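Local coordinates for protein O-methyltransferase family 2 (Planctopirus limnophila, PDB 5I2H) that probably transfers a methyl group from S-adenosyl-L-methionine to hydroxyl groups of small molecules, and binds the flavone apigenin in this crystal form, at residues A5-L10 / A239-V244; A213-Y218 / R245-L250. All blocks are in the same frame, centred on the assembly; numbering follows the deposited sequence.

Contact 1. Residues A5-L10 / A239-V244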
# COMPACT_ATOMS: atom_id res chain seq x y z
N ALA A 5 9.45 -11.91 38.99
CA ALA A 5 9.54 -10.98 37.87
C ALA A 5 8.14 -10.58 37.41
O ALA A 5 7.23 -11.42 37.34
CB ALA A 5 10.31 -11.58 36.70
N VAL A 6 7.97 -9.30 37.09
CA VAL A 6 6.66 -8.80 36.67
C VAL A 6 6.82 -8.04 35.35
O VAL A 6 7.55 -7.05 35.29
CB VAL A 6 5.98 -7.93 37.74
CG1 VAL A 6 4.66 -7.35 37.20
CG2 VAL A 6 5.64 -8.75 38.97
N LYS A 7 6.15 -8.53 34.31
CA LYS A 7 6.11 -7.85 33.02
C LYS A 7 5.34 -6.54 33.15
O LYS A 7 4.19 -6.53 33.62
CB LYS A 7 5.46 -8.76 31.98
CG LYS A 7 5.42 -8.18 30.58
CD LYS A 7 4.87 -9.20 29.57
CE LYS A 7 4.82 -8.55 28.18
NZ LYS A 7 6.22 -8.22 27.74
N ASP A 8 5.96 -5.44 32.71
CA ASP A 8 5.40 -4.10 32.84
C ASP A 8 4.44 -3.82 31.69
O ASP A 8 4.87 -3.69 30.55
CB ASP A 8 6.54 -3.09 32.86
CG ASP A 8 6.09 -1.65 33.14
OD1 ASP A 8 4.87 -1.33 33.12
OD2 ASP A 8 6.99 -0.83 33.41
N ALA A 9 3.13 -3.72 31.97
CA ALA A 9 2.15 -3.45 30.93
C ALA A 9 1.78 -1.97 30.85
O ALA A 9 0.90 -1.60 30.05
CB ALA A 9 0.87 -4.29 31.14
N LEU A 10 2.44 -1.11 31.65
CA LEU A 10 2.11 0.31 31.68
C LEU A 10 3.13 1.19 30.98
O LEU A 10 2.80 2.33 30.61
CB LEU A 10 1.96 0.80 33.12
CG LEU A 10 0.78 0.17 33.86
CD1 LEU A 10 0.76 0.62 35.32
CD2 LEU A 10 -0.57 0.47 33.18
N ALA A 239 -1.44 -13.40 32.26
CA ALA A 239 -1.79 -12.95 33.60
C ALA A 239 -0.71 -13.30 34.60
O ALA A 239 -0.45 -12.53 35.53
CB ALA A 239 -3.12 -13.57 34.06
N GLU A 240 -0.08 -14.47 34.45
CA GLU A 240 1.04 -14.81 35.33
C GLU A 240 2.23 -13.90 35.09
O GLU A 240 2.87 -13.42 36.04
CB GLU A 240 1.46 -16.28 35.15
CG GLU A 240 0.38 -17.30 35.44
CD GLU A 240 0.13 -17.56 36.91
OE1 GLU A 240 0.79 -16.92 37.78
OE2 GLU A 240 -0.72 -18.45 37.19
N GLN A 241 2.55 -13.63 33.82
CA GLN A 241 3.69 -12.78 33.53
C GLN A 241 3.51 -11.39 34.09
O GLN A 241 4.47 -10.80 34.61
CB GLN A 241 3.91 -12.70 32.02
CG GLN A 241 4.36 -14.00 31.39
CD GLN A 241 4.60 -13.82 29.91
OE1 GLN A 241 4.85 -12.70 29.45
NE2 GLN A 241 4.51 -14.91 29.15
N THR A 242 2.30 -10.83 33.99
CA THR A 242 2.06 -9.45 34.40
C THR A 242 1.71 -9.35 35.89
O THR A 242 1.49 -8.24 36.38
CB THR A 242 0.94 -8.80 33.56
OG1 THR A 242 -0.25 -9.60 33.65
CG2 THR A 242 1.37 -8.67 32.08
N GLY A 243 1.66 -10.48 36.60
CA GLY A 243 1.46 -10.46 38.04
C GLY A 243 0.07 -10.06 38.50
O GLY A 243 -0.08 -9.65 39.65
N VAL A 244 -0.95 -10.18 37.65
CA VAL A 244 -2.31 -9.82 38.02
C VAL A 244 -3.20 -11.06 38.11
O VAL A 244 -4.43 -10.93 38.28
CB VAL A 244 -2.90 -8.77 37.07
CG1 VAL A 244 -2.05 -7.48 37.10
CG2 VAL A 244 -3.02 -9.36 35.67
O HOH W 1 4.72 -12.28 37.83

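Contact 2. Residues A213-Y218 / R245-L250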
# COMPACT_ATOMS: atom_id res chain seq x y z
N ALA A 213 -3.29 -4.46 31.71
CA ALA A 213 -2.73 -3.13 31.92
C ALA A 213 -3.59 -2.32 32.89
O ALA A 213 -3.07 -1.67 33.81
CB ALA A 213 -2.57 -2.40 30.58
N VAL A 214 -4.92 -2.33 32.70
CA VAL A 214 -5.78 -1.59 33.62
C VAL A 214 -5.59 -2.08 35.05
O VAL A 214 -5.50 -1.29 36.00
CB VAL A 214 -7.25 -1.71 33.16
CG1 VAL A 214 -8.21 -1.18 34.24
CG2 VAL A 214 -7.42 -0.94 31.85
N LEU A 215 -5.47 -3.40 35.23
CA LEU A 215 -5.31 -3.91 36.59
C LEU A 215 -3.97 -3.51 37.21
O LEU A 215 -3.90 -3.36 38.44
CB LEU A 215 -5.44 -5.44 36.62
CG LEU A 215 -6.82 -6.01 36.28
CD1 LEU A 215 -6.80 -7.56 36.40
CD2 LEU A 215 -7.94 -5.38 37.12
N GLN A 216 -2.90 -3.38 36.41
CA GLN A 216 -1.66 -2.83 36.97
C GLN A 216 -1.82 -1.37 37.35
O GLN A 216 -1.23 -0.91 38.35
CB GLN A 216 -0.49 -3.00 35.99
CG GLN A 216 -0.12 -4.44 35.69
CD GLN A 216 1.21 -4.50 34.98
OE1 GLN A 216 1.67 -3.48 34.44
NE2 GLN A 216 1.86 -5.67 34.99
N LYS A 217 -2.60 -0.62 36.59
CA LYS A 217 -2.80 0.79 36.92
C LYS A 217 -3.66 0.96 38.17
O LYS A 217 -3.47 1.91 38.93
CB LYS A 217 -3.44 1.51 35.75
CG LYS A 217 -3.73 2.97 36.08
CD LYS A 217 -3.85 3.80 34.88
CE LYS A 217 -3.54 5.26 35.25
NZ LYS A 217 -2.07 5.52 35.46
N TYR A 218 -4.62 0.05 38.37
CA TYR A 218 -5.64 0.17 39.41
C TYR A 218 -5.56 -1.07 40.28
O TYR A 218 -6.28 -2.05 40.07
CB TYR A 218 -7.03 0.33 38.79
CG TYR A 218 -7.27 1.64 38.08
CD1 TYR A 218 -7.47 2.82 38.80
CD2 TYR A 218 -7.30 1.71 36.70
CE1 TYR A 218 -7.71 4.02 38.17
CE2 TYR A 218 -7.54 2.91 36.05
CZ TYR A 218 -7.74 4.06 36.78
OH TYR A 218 -7.98 5.25 36.12
N ARG A 245 -2.61 -12.25 38.05
CA ARG A 245 -3.38 -13.49 38.03
C ARG A 245 -4.38 -13.61 39.18
O ARG A 245 -5.50 -14.11 38.98
CB ARG A 245 -2.38 -14.65 38.06
CG ARG A 245 -2.89 -16.01 38.42
CD ARG A 245 -3.52 -16.61 37.24
NE ARG A 245 -4.91 -16.24 37.18
CZ ARG A 245 -5.79 -16.88 36.43
NH1 ARG A 245 -7.09 -16.49 36.44
NH2 ARG A 245 -5.36 -17.88 35.68
N ASP A 246 -4.00 -13.16 40.37
CA ASP A 246 -4.88 -13.32 41.52
C ASP A 246 -6.09 -12.38 41.46
O ASP A 246 -7.06 -12.60 42.20
CB ASP A 246 -4.08 -13.11 42.81
CG ASP A 246 -3.08 -14.25 43.10
OD1 ASP A 246 -3.31 -15.40 42.69
OD2 ASP A 246 -2.05 -13.98 43.75
N ARG A 247 -6.08 -11.39 40.56
CA ARG A 247 -7.19 -10.44 40.45
C ARG A 247 -7.89 -10.58 39.11
O ARG A 247 -8.67 -9.70 38.71
CB ARG A 247 -6.71 -9.00 40.66
CG ARG A 247 -6.23 -8.71 42.06
CD ARG A 247 -5.96 -7.22 42.22
NE ARG A 247 -4.73 -6.78 41.53
CZ ARG A 247 -4.65 -5.77 40.65
NH1 ARG A 247 -5.74 -5.06 40.29
NH2 ARG A 247 -3.46 -5.46 40.15
N LEU A 248 -7.63 -11.67 38.41
CA LEU A 248 -8.20 -11.94 37.09
C LEU A 248 -8.93 -13.29 37.11
O LEU A 248 -8.42 -14.27 37.66
CB LEU A 248 -7.09 -11.93 36.03
CG LEU A 248 -7.53 -11.88 34.58
CD1 LEU A 248 -8.05 -10.47 34.24
CD2 LEU A 248 -6.35 -12.24 33.71
N GLU A 249 -10.11 -13.33 36.53
CA GLU A 249 -10.81 -14.59 36.28
C GLU A 249 -10.96 -14.77 34.79
O GLU A 249 -11.15 -13.79 34.07
CB GLU A 249 -12.19 -14.63 36.89
CG GLU A 249 -12.24 -14.43 38.36
CD GLU A 249 -13.67 -14.23 38.88
OE1 GLU A 249 -14.68 -14.35 38.11
OE2 GLU A 249 -13.77 -13.93 40.07
N LEU A 250 -10.90 -16.02 34.35
CA LEU A 250 -11.04 -16.40 32.95
C LEU A 250 -12.30 -17.24 32.80
O LEU A 250 -12.41 -18.31 33.41
CB LEU A 250 -9.82 -17.19 32.47
CG LEU A 250 -8.47 -16.54 32.81
CD1 LEU A 250 -7.28 -17.48 32.44
CD2 LEU A 250 -8.32 -15.16 32.16

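Contact 1. Residues A5-L10 / A239-V244
At E240, in the last turn of helix 229-241, the backbone oxygen already has two tasks: it accepts from G243 N, and it accepts a hydrogen bond from a water, 2.8 Å from E240 O, that also donates to A5 O. Q241 follows with the one direct hydrogen bond between the segments, K7 N to Q241 O at 2.8 Å. It is nearly straight at the hydrogen (170°), although the nitrogen sits above the carbonyl plane. The Q241 side chain, extended beyond CG, runs beside that of K7 and in the same direction, so that Q241 OE1 lies 3.5 Å from K7 CD, while its NE2 is held by E237. T242 places OG1 in the crowded position between backbone N and carbonyl carbon (chi1 56°), bonded back to L238 O; although the bond to CB points away from the loop, CG2 still comes within 4.1 Å of K7 CB. V6 touches the same residue through CG1, 3.4 Å from T242 O. G243 then ends the helix in a Schellman motif, its positive phi (71°) turning the chain, and V244 N closes the outer bond to A239 O. The N-terminal loop thus lies across the C-terminal end of a helix of the Rossmann-like domain. Q216 of helix 209-217 joins both segments, W170 of helix 154-179 makes a cation-pi contact with K7, and P103 of the second subunit packs on the same lysine.

Contact 2. Residues A213-Y218 / R245-L250
R247 and L215 carry most of this contact, and they do so by sliding past each other in opposite directions. The arginine stretches from just before strand 248-252 to the last turn of helix 209-217, with a bend at chi3 (-74°) that brings its guanidinium end-on to a single backbone oxygen. R247 NH2 donates to L215 O at 2.7 Å and R247 NH1 to the same L215 O at 3.1 Å, a bifurcated grip in which the oxygen lies in the guanidinium plane. The straighter bond is that of NH2 (158° against 135°), and both nitrogens stand above the carbonyl plane. A weak third bond links R247 NH1 to Y218 O, 3.1 Å away, just past the helix end. Apolar atoms flank this polar grip: L215 CB lies 3.7 Å from R247 NH1, and beyond it the leucine tip is directed at the strand. There L215 CD1 meets L248 CD1 at 3.8 Å, the two leucine side chains crossing at about a right angle. W221, leading into strand 222-227, touches L215 and gives its carbonyl oxygen to R247 NH1 as well. The contact joins the end of helix 209-217, which connects parallel strands 199-203 and 222-227, to outermost strand 248-252 of the Rossmann-like sheet. The guanidinium's charge probably complements the partly negative carbonyl oxygens of L215, Y218 and W221 gathered round it at the helix end.

The two contacts lie 9 Å apart, centre to centre, on the same side of the chain's centre, and their segments alternate in sequence: 5-10, 213-218, 239-244, 245-250. The last two are continuous, so the chain that leaves helix 229-241 in contact 1 enters edge strand 248-252 in contact 2. Q216 ties them across space, with NE2 bonded to K7 O and T242 O and OE1 to A9 N; helix 209-217 is thus shared by both contacts. The outcome is one continuous patch at the edge of the Rossmann-like sheet, where the N-terminal loop is fastened to the methyltransferase domain.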